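Local coordinates for 3-guanidinopropionase (PDB 3NIQ), which catalyses the manganese-dependent hydrolysis of 3-guanidinopropanoate to beta-alanine and urea, working as a homohexamer of the arginase family, at residues Phe108-His113 with Leu136-Pro141; Leu142-Phe147 with Thr167-Ala172. All coordinates share one frame; numbering follows the deposited sequence.

Contact 1 (Phe108-His113 with Leu136-Pro141)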
# COMPACT_ATOMS: atom_id res chain seq x y z
N PHE A 108 34.25 6.20 13.53
CA PHE A 108 33.84 4.83 13.73
C PHE A 108 34.60 3.87 12.82
O PHE A 108 35.15 2.85 13.27
CB PHE A 108 32.33 4.73 13.49
CG PHE A 108 31.75 3.37 13.78
CD1 PHE A 108 31.48 2.98 15.09
CD2 PHE A 108 31.47 2.49 12.75
CE1 PHE A 108 30.93 1.71 15.38
CE2 PHE A 108 30.93 1.22 13.01
CZ PHE A 108 30.66 0.83 14.33
N TYR A 109 34.65 4.18 11.53
CA TYR A 109 35.30 3.28 10.59
C TYR A 109 36.81 3.21 10.77
O TYR A 109 37.41 2.20 10.45
CB TYR A 109 34.92 3.61 9.13
CG TYR A 109 33.57 3.00 8.78
CD1 TYR A 109 33.49 1.75 8.15
CD2 TYR A 109 32.39 3.65 9.12
CE1 TYR A 109 32.25 1.16 7.87
CE2 TYR A 109 31.12 3.05 8.84
CZ TYR A 109 31.07 1.83 8.20
OH TYR A 109 29.87 1.23 7.92
N ARG A 110 37.42 4.28 11.25
CA ARG A 110 38.86 4.23 11.62
C ARG A 110 39.13 3.17 12.70
O ARG A 110 40.15 2.49 12.67
CB ARG A 110 39.35 5.59 12.12
CG ARG A 110 39.50 6.65 11.02
CD ARG A 110 40.50 7.71 11.40
NE ARG A 110 40.61 8.79 10.41
CZ ARG A 110 41.54 9.74 10.48
NH1 ARG A 110 42.44 9.73 11.47
NH2 ARG A 110 41.58 10.71 9.56
N GLN A 111 38.19 3.05 13.64
CA GLN A 111 38.30 2.06 14.72
C GLN A 111 38.13 0.66 14.17
O GLN A 111 38.86 -0.27 14.53
CB GLN A 111 37.21 2.29 15.76
CG GLN A 111 37.49 3.42 16.74
CD GLN A 111 36.25 3.79 17.55
OE1 GLN A 111 35.12 3.58 17.10
NE2 GLN A 111 36.46 4.34 18.73
N VAL A 112 37.11 0.49 13.32
CA VAL A 112 36.86 -0.79 12.69
C VAL A 112 38.13 -1.19 11.91
O VAL A 112 38.64 -2.29 12.07
CB VAL A 112 35.62 -0.71 11.74
CG1 VAL A 112 35.50 -1.98 10.89
CG2 VAL A 112 34.35 -0.45 12.53
N HIS A 113 38.66 -0.26 11.11
CA HIS A 113 39.83 -0.53 10.28
C HIS A 113 41.07 -0.84 11.16
O HIS A 113 41.82 -1.78 10.89
CB HIS A 113 40.11 0.67 9.38
CG HIS A 113 41.24 0.44 8.42
ND1 HIS A 113 41.20 -0.56 7.47
CD2 HIS A 113 42.42 1.08 8.25
CE1 HIS A 113 42.32 -0.53 6.76
NE2 HIS A 113 43.07 0.45 7.21
N LEU A 136 39.27 3.63 5.27
CA LEU A 136 39.87 2.44 4.66
C LEU A 136 40.95 2.76 3.65
O LEU A 136 41.74 1.88 3.32
CB LEU A 136 38.82 1.53 3.98
CG LEU A 136 37.59 1.00 4.72
CD1 LEU A 136 36.95 -0.22 4.00
CD2 LEU A 136 37.90 0.68 6.16
N GLY A 137 40.91 3.97 3.09
CA GLY A 137 41.85 4.34 2.02
C GLY A 137 42.91 5.31 2.52
O GLY A 137 43.62 5.92 1.73
N ARG A 138 43.02 5.44 3.84
CA ARG A 138 43.86 6.45 4.49
C ARG A 138 45.36 6.19 4.27
O ARG A 138 46.11 7.14 4.01
CB ARG A 138 43.52 6.57 5.99
CG ARG A 138 44.25 7.72 6.72
CD ARG A 138 43.69 7.99 8.12
NE ARG A 138 43.85 6.86 9.05
CZ ARG A 138 44.51 6.92 10.21
NH1 ARG A 138 45.10 8.04 10.62
NH2 ARG A 138 44.57 5.84 10.99
N GLU A 139 45.80 4.94 4.35
CA GLU A 139 47.21 4.61 4.06
C GLU A 139 47.50 4.32 2.59
O GLU A 139 48.57 4.69 2.08
CB GLU A 139 47.67 3.40 4.87
CG GLU A 139 47.73 3.61 6.37
CD GLU A 139 48.00 2.29 7.07
OE1 GLU A 139 49.19 1.88 7.12
OE2 GLU A 139 47.02 1.64 7.53
N ARG A 140 46.55 3.49 1.91
CA ARG A 140 46.73 3.20 0.51
C ARG A 140 45.42 3.38 -0.25
O ARG A 140 44.40 3.13 0.31
CB ARG A 140 47.27 1.78 0.29
CG ARG A 140 46.42 0.66 0.84
CD ARG A 140 46.93 -0.74 0.53
NE ARG A 140 46.03 -1.74 1.05
CZ ARG A 140 46.21 -3.03 1.00
NH1 ARG A 140 47.26 -3.54 0.41
NH2 ARG A 140 45.34 -3.83 1.53
N PRO A 141 45.41 3.78 -1.50
CA PRO A 141 44.15 3.93 -2.21
C PRO A 141 43.45 2.61 -2.52
O PRO A 141 44.10 1.55 -2.60
CB PRO A 141 44.56 4.64 -3.52
CG PRO A 141 46.07 4.35 -3.67
CD PRO A 141 46.56 4.35 -2.25
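Arg110 and Arg138 lay their guanidinium groups flat on one another, centres 4.1 Å apart and planes 21° from parallel. The overlap is offset: CD of Arg138 sits over the middle of the Arg110 guanidinium, 3.6 Å from Arg110 CZ, while CD of Arg110 reaches the rim of the Arg138 group. NH1 of Arg110 and NH1 of Arg138 come within 3.3 Å; both are donors, and no hydrogen bond joins them. The two chains meet at about a right angle. Arg110 runs straight from CG to NE, whereas Arg138 bends at CD (chi3 63°), which turns its guanidinium to lie along that of Arg110.

Further along the helix, His113 packs on Leu136. Leu136 CD2 touches His113 ND1 at 3.8 Å and His113 CB at 3.9 Å, and Leu136 CA lies over one face of the imidazole. With CG anti to the backbone N (chi1 -176°), the His113 ring extends across to the 136-141 loop. At the ring edge, near its plane, Glu139 OE2 stands 4.1 Å from His113 NE2 without a hydrogen bond, the carboxylate turned steeply to the ring.

Behind this layer, Glu106, one turn earlier on helix 98-114, forms a salt bridge with Arg110 NH2, and Ala135 of helix 129-136 also touches Arg110. Tyr109 packs on Ile132 and Ala135, and Leu136 rests on Pro119 of strand 118-123. The contact thus joins the end of helix 98-114 to the turn between helix 129-136 and strand 142-147, on the outer layer of the arginase-type alpha/beta fold. Glu106 probably offsets part of the like charge of the arginine stack; Glu139 may favour a protonated His113, though Arg138 close by would oppose it.

Contact 2 (Leu142-Phe147 with Thr167-Ala172)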
# COMPACT_ATOMS: atom_id res chain seq x y z
N LEU A 142 42.13 2.68 -2.68
CA LEU A 142 41.30 1.50 -2.95
C LEU A 142 41.01 1.45 -4.44
O LEU A 142 40.96 2.49 -5.10
CB LEU A 142 39.95 1.62 -2.20
CG LEU A 142 39.95 1.63 -0.68
CD1 LEU A 142 38.59 2.06 -0.12
CD2 LEU A 142 40.34 0.29 -0.11
N GLY A 143 40.83 0.24 -4.96
CA GLY A 143 40.12 0.05 -6.23
C GLY A 143 38.63 -0.15 -5.92
O GLY A 143 38.25 -0.35 -4.75
N MET A 144 37.77 -0.10 -6.93
CA MET A 144 36.33 -0.34 -6.67
C MET A 144 35.57 -0.90 -7.86
O MET A 144 35.84 -0.54 -8.99
CB MET A 144 35.67 0.94 -6.16
CG MET A 144 34.15 0.85 -5.95
SD MET A 144 33.44 2.38 -5.31
CE MET A 144 33.59 3.48 -6.72
N VAL A 145 34.66 -1.84 -7.58
CA VAL A 145 33.60 -2.22 -8.50
C VAL A 145 32.33 -1.58 -7.93
O VAL A 145 31.92 -1.90 -6.82
CB VAL A 145 33.39 -3.75 -8.56
CG1 VAL A 145 32.25 -4.09 -9.57
CG2 VAL A 145 34.68 -4.50 -8.96
N HIS A 146 31.73 -0.69 -8.70
CA HIS A 146 30.64 0.15 -8.25
C HIS A 146 29.41 -0.08 -9.15
O HIS A 146 29.46 0.19 -10.35
CB HIS A 146 31.12 1.61 -8.32
CG HIS A 146 30.07 2.64 -8.06
ND1 HIS A 146 30.07 3.87 -8.68
CD2 HIS A 146 28.98 2.63 -7.25
CE1 HIS A 146 29.02 4.58 -8.28
NE2 HIS A 146 28.34 3.84 -7.41
N PHE A 147 28.34 -0.62 -8.59
CA PHE A 147 27.09 -0.90 -9.32
C PHE A 147 26.12 0.25 -9.05
O PHE A 147 25.78 0.50 -7.89
CB PHE A 147 26.46 -2.19 -8.78
CG PHE A 147 27.28 -3.41 -9.00
CD1 PHE A 147 27.10 -4.19 -10.12
CD2 PHE A 147 28.24 -3.80 -8.06
CE1 PHE A 147 27.88 -5.35 -10.33
CE2 PHE A 147 29.01 -4.94 -8.25
CZ PHE A 147 28.83 -5.72 -9.39
N THR A 167 28.15 13.14 -4.98
CA THR A 167 29.57 13.55 -5.10
C THR A 167 30.64 12.60 -4.50
O THR A 167 31.83 12.88 -4.62
CB THR A 167 29.84 14.91 -4.45
OG1 THR A 167 29.58 14.83 -3.05
CG2 THR A 167 28.99 16.03 -5.10
N PRO A 168 30.23 11.49 -3.87
CA PRO A 168 31.23 10.87 -2.98
C PRO A 168 32.50 10.36 -3.70
O PRO A 168 33.59 10.43 -3.13
CB PRO A 168 30.47 9.72 -2.35
CG PRO A 168 29.42 9.34 -3.37
CD PRO A 168 29.00 10.68 -3.96
N PHE A 169 32.36 9.83 -4.90
CA PHE A 169 33.52 9.23 -5.54
C PHE A 169 34.42 10.25 -6.20
O PHE A 169 35.60 10.00 -6.41
CB PHE A 169 33.08 8.09 -6.48
CG PHE A 169 32.39 7.00 -5.73
CD1 PHE A 169 31.08 6.63 -6.04
CD2 PHE A 169 33.02 6.41 -4.63
CE1 PHE A 169 30.42 5.65 -5.29
CE2 PHE A 169 32.38 5.44 -3.87
CZ PHE A 169 31.06 5.06 -4.20
N ARG A 170 33.86 11.43 -6.48
CA ARG A 170 34.69 12.54 -6.93
C ARG A 170 35.56 12.99 -5.78
O ARG A 170 36.78 13.11 -5.92
CB ARG A 170 33.83 13.69 -7.45
CG ARG A 170 34.68 14.91 -7.84
CD ARG A 170 33.90 15.79 -8.79
NE ARG A 170 34.74 16.83 -9.37
CZ ARG A 170 34.60 17.27 -10.61
NH1 ARG A 170 33.66 16.77 -11.42
NH2 ARG A 170 35.41 18.21 -11.04
N ARG A 171 34.93 13.24 -4.63
CA ARG A 171 35.64 13.54 -3.39
C ARG A 171 36.69 12.50 -3.07
O ARG A 171 37.82 12.85 -2.74
CB ARG A 171 34.69 13.62 -2.21
CG ARG A 171 33.72 14.77 -2.28
CD ARG A 171 34.44 16.12 -2.34
NE ARG A 171 33.53 17.00 -3.03
CZ ARG A 171 33.63 17.35 -4.30
NH1 ARG A 171 34.67 16.99 -5.03
NH2 ARG A 171 32.69 18.09 -4.83
N ALA A 172 36.33 11.22 -3.19
CA ALA A 172 37.26 10.12 -2.85
C ALA A 172 38.52 10.14 -3.72
O ALA A 172 39.61 9.89 -3.23
CB ALA A 172 36.57 8.80 -2.98
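Met144 is the first residue of strand 142-147 to touch Phe169 of helix 168-174. Its chain runs out straight, CG anti to the backbone N, then turns at SD (chi3 71°) to bring the methyl over the phenyl ring of Phe169. CE lies 3.6 Å from the Phe169 ring centroid and only 11° off the ring normal, a CH-pi contact over the face. SD approaches the same ring obliquely, 3.5 Å from Phe169 CE2, giving a Met-aromatic contact. Pro168 CG, from the same helix, lies over the rim of the opposite face. Met144 and Phe169 both also rest on Leu178.

Strand 142-147 lies inside the parallel sheet of the arginase fold, between strands 235-240 and 183-188, and its C-terminal end leads directly into the manganese site, where Asp148, His150 and Asp152 are ligands. Helix 168-174 packs against this end of the strand, with Phe169 also touching Asp152.

Two residues on from Met144, His146 again points toward the helix. Phe169 presents its edge to the imidazole face in an edge-to-face pair, centroids 4.6 Å apart and planes at 58°. Phe169 CE1 does the touching, 3.5 Å from His146 CE1 and offset toward the rim of the imidazole. Both ring nitrogens have partners: NE2 is hydrogen-bonded to Asp148 OD2 and ND1 to Gln185 NE2, which fixes the rotation of the ring. His146 is thus a second-shell residue to the metal ligand Asp148, and the ring of another ligand, His126, meets both His146 and Phe169.

Contact 1 is a surface contact and contact 2 a buried one, their centres about 15 Å apart. They follow each other in sequence, since the 136-141 loop runs straight into strand 142-147, and they touch where Leu136 O lies 4.0 Å from Leu142 CD2. Both have helix 129-136 as a neighbour: Ala135 meets Arg110 of contact 1, and Phe133 meets Met144 of contact 2. Their chemistry suits their places. The outer contact, away from the manganese ions, relies mainly on charged or partly exposed side chains, with buried Leu136 beneath His113; the inner one uses sulfur and aromatic rings, and His146, the polar member of the touching trio, is hydrogen-bonded to the metal ligand Asp148.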